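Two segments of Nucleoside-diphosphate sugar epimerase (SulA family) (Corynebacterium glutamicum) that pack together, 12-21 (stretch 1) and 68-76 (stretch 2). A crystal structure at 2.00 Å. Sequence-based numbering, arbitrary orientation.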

# COMPACT_ATOMS: atom_id res chain seq x y z
N PRO A 12 16.76 4.99 13.52
CA PRO A 12 18.22 4.82 13.39
C PRO A 12 18.64 4.55 11.95
O PRO A 12 17.93 3.83 11.25
N ARG A 13 19.76 5.11 11.53
CA ARG A 13 20.21 4.96 10.14
C ARG A 13 20.40 3.48 9.78
O ARG A 13 20.16 3.07 8.64
N GLU A 14 20.83 2.68 10.73
CA GLU A 14 20.98 1.25 10.46
C GLU A 14 19.63 0.60 10.08
O GLU A 14 19.56 -0.22 9.17
N MSE A 15 18.57 0.96 10.80
CA MSE A 15 17.24 0.44 10.49
C MSE A 15 16.74 0.98 9.15
O MSE A 15 16.17 0.25 8.33
N VAL A 16 16.93 2.28 8.93
CA VAL A 16 16.46 2.89 7.69
C VAL A 16 17.16 2.32 6.47
O VAL A 16 16.52 1.95 5.47
N TRP A 17 18.48 2.21 6.55
CA TRP A 17 19.26 1.61 5.47
C TRP A 17 18.78 0.19 5.21
O TRP A 17 18.51 -0.21 4.06
N ASP A 18 18.69 -0.56 6.29
CA ASP A 18 18.28 -1.95 6.23
C ASP A 18 16.98 -2.11 5.45
O ASP A 18 16.83 -3.01 4.63
N TRP A 19 16.03 -1.22 5.73
CA TRP A 19 14.70 -1.28 5.09
C TRP A 19 14.81 -1.20 3.56
O TRP A 19 14.09 -1.89 2.82
N HIS A 20 15.72 -0.35 3.08
CA HIS A 20 15.94 -0.16 1.64
C HIS A 20 16.59 -1.36 0.96
O HIS A 20 16.45 -1.54 -0.25
N THR A 21 17.28 -2.20 1.74
CA THR A 21 17.91 -3.39 1.18
C THR A 21 16.94 -4.56 0.96
O THR A 21 17.28 -5.52 0.28
N GLY A 68 28.72 4.81 -6.92
CA GLY A 68 27.89 5.66 -6.08
C GLY A 68 27.33 4.91 -4.89
O GLY A 68 26.25 5.22 -4.38
N PHE A 69 28.08 3.91 -4.45
CA PHE A 69 27.68 3.11 -3.31
C PHE A 69 28.65 3.28 -2.14
O PHE A 69 29.86 3.27 -2.33
N LEU A 70 28.12 3.47 -0.94
CA LEU A 70 28.91 3.36 0.27
C LEU A 70 28.05 2.62 1.28
O LEU A 70 26.99 3.12 1.68
N ASN A 71 28.50 1.44 1.67
CA ASN A 71 27.69 0.57 2.51
C ASN A 71 27.12 1.30 3.73
O ASN A 71 27.86 1.84 4.55
N GLY A 72 25.80 1.33 3.81
CA GLY A 72 25.12 1.95 4.93
C GLY A 72 24.92 3.46 4.83
O GLY A 72 24.30 4.03 5.71
N SER A 73 25.43 4.08 3.76
CA SER A 73 25.40 5.55 3.65
C SER A 73 24.88 6.06 2.32
O SER A 73 24.36 7.18 2.24
N ARG A 74 25.07 5.29 1.26
CA ARG A 74 24.73 5.78 -0.06
C ARG A 74 24.52 4.67 -1.07
O ARG A 74 25.26 3.69 -1.09
N PHE A 75 23.48 4.81 -1.89
CA PHE A 75 23.39 4.03 -3.13
C PHE A 75 22.87 4.92 -4.24
O PHE A 75 22.32 5.98 -3.98
N THR A 76 23.09 4.52 -5.49
CA THR A 76 22.79 5.42 -6.61
C THR A 76 22.07 4.66 -7.73
O THR A 76 22.50 3.56 -8.11

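Trp-17 dominates this contact. From one turn into the helix its CA-to-CB bond points toward the second stretch, and with chi1 at t (173°) and chi2 at -95° the indole lies against the loop around Gly-72. Gly-72 CA sits 3.5 Å from the centroid of the five-membered ring of Trp-17, a CH-pi contact over the face. Glycine suits the place because its phi of 84° and psi of -3° would jam a CB against the preceding carbonyl oxygen. Gly-72 N lies over a face of the indole, 3.2 Å from Trp-17 CZ2. A broad, flat indole can also reach apolar neighbours: Trp-17 CZ2 lies 3.7 Å from Phe-69 CE1, and Trp-17 CZ3 lies 4.0 Å from CD1 of Phe-75.

Phe-75 (chi1 p) points toward the helix and presents its ring edge to Trp-17 and to His-20, whose CD2 is 4.2 Å from Phe-75 CE1. His-20 (m) is buried, and its ND1 donates to Val-16 O at 2.8 Å, satisfying that polar atom.

Arg-13, one turn before Trp-17, extends through t, t and p torsions so that Arg-13 NH1 donates to Gly-72 O at 2.9 Å. Arg-13 NH1 also donates to the oxygen of water 1 (3.0 Å), which in turn donates to Asn-71 O (3.1 Å), tying the long, charged side chain to the loop backbone.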

# COMPACT_ATOMS: atom_id res chain seq x y z
CB PRO A 12 18.51 3.59 14.26
CG PRO A 12 17.39 3.57 15.26
CD PRO A 12 16.18 4.06 14.50
CB ARG A 13 21.50 5.75 9.89
CG ARG A 13 22.06 5.59 8.47
CD ARG A 13 23.16 6.61 8.17
NE ARG A 13 24.22 6.61 9.18
CZ ARG A 13 25.40 6.00 9.04
NH1 ARG A 13 25.69 5.35 7.92
NH2 ARG A 13 26.30 6.05 10.02
CB GLU A 14 21.61 0.56 11.67
CG GLU A 14 21.82 -0.92 11.52
CD GLU A 14 22.25 -1.57 12.82
OE1 GLU A 14 22.89 -0.88 13.65
OE2 GLU A 14 21.95 -2.77 13.03
CB MSE A 15 16.25 0.81 11.62
CG MSE A 15 14.74 0.53 11.33
SE MSE A 15 13.65 0.97 12.73
CE MSE A 15 14.55 0.24 14.10
CB VAL A 16 16.63 4.42 7.73
CG1 VAL A 16 16.20 5.04 6.41
CG2 VAL A 16 15.83 5.01 8.88
CB TRP A 17 20.74 1.59 5.85
CG TRP A 17 21.56 0.84 4.86
CD1 TRP A 17 21.93 -0.48 4.92
CD2 TRP A 17 22.09 1.35 3.64
NE1 TRP A 17 22.67 -0.81 3.81
CE2 TRP A 17 22.79 0.29 3.01
CE3 TRP A 17 22.05 2.60 3.01
CZ2 TRP A 17 23.43 0.45 1.79
CZ3 TRP A 17 22.70 2.76 1.79
CH2 TRP A 17 23.38 1.69 1.20
CB ASP A 18 18.04 -2.45 7.64
CG ASP A 18 18.60 -3.81 7.87
OD1 ASP A 18 19.73 -3.88 8.41
OD2 ASP A 18 17.91 -4.80 7.51
CB TRP A 19 13.84 -0.15 5.66
CG TRP A 19 12.40 -0.12 5.17
CD1 TRP A 19 11.30 -0.63 5.80
CD2 TRP A 19 11.93 0.48 3.96
NE1 TRP A 19 10.17 -0.38 5.05
CE2 TRP A 19 10.53 0.29 3.92
CE3 TRP A 19 12.56 1.14 2.90
CZ2 TRP A 19 9.75 0.76 2.86
CZ3 TRP A 19 11.79 1.60 1.85
CH2 TRP A 19 10.40 1.41 1.83
CB HIS A 20 16.79 1.10 1.38
CG HIS A 20 16.07 2.38 1.62
ND1 HIS A 20 15.89 2.91 2.89
CD2 HIS A 20 15.51 3.27 0.76
CE1 HIS A 20 15.23 4.05 2.79
NE2 HIS A 20 14.98 4.28 1.51
CB THR A 21 19.05 -3.91 2.08
OG1 THR A 21 18.48 -4.53 3.25
CG2 THR A 21 19.98 -2.77 2.50
CB PHE A 69 27.63 1.64 -3.70
CG PHE A 69 27.27 0.72 -2.57
CD1 PHE A 69 25.95 0.61 -2.15
CD2 PHE A 69 28.24 -0.03 -1.94
CE1 PHE A 69 25.61 -0.25 -1.12
CE2 PHE A 69 27.91 -0.88 -0.89
CZ PHE A 69 26.60 -0.99 -0.48
CB LEU A 70 29.30 4.73 0.82
CG LEU A 70 30.15 4.71 2.10
CD1 LEU A 70 31.34 3.76 1.97
CD2 LEU A 70 30.62 6.10 2.47
CB ASN A 71 28.47 -0.68 2.94
CG ASN A 71 27.58 -1.74 3.58
OD1 ASN A 71 28.01 -2.48 4.47
ND2 ASN A 71 26.32 -1.81 3.13
CB SER A 73 26.81 6.16 3.86
OG SER A 73 27.28 5.87 5.16
CB ARG A 74 25.80 6.73 -0.58
CG ARG A 74 25.48 7.33 -1.94
CD ARG A 74 26.57 8.32 -2.38
NE ARG A 74 26.57 9.53 -1.58
CZ ARG A 74 27.35 10.58 -1.82
NH1 ARG A 74 28.18 10.56 -2.85
NH2 ARG A 74 27.29 11.65 -1.04
CB PHE A 75 22.57 2.74 -2.96
CG PHE A 75 21.09 2.95 -2.80
CD1 PHE A 75 20.52 3.09 -1.54
CD2 PHE A 75 20.25 2.96 -3.92
CE1 PHE A 75 19.14 3.27 -1.40
CE2 PHE A 75 18.88 3.14 -3.78
CZ PHE A 75 18.32 3.29 -2.52
CB THR A 76 24.09 6.06 -7.17
OG1 THR A 76 24.72 6.86 -6.16
CG2 THR A 76 23.78 6.95 -8.37
O HOH W 1 27.98 3.55 7.14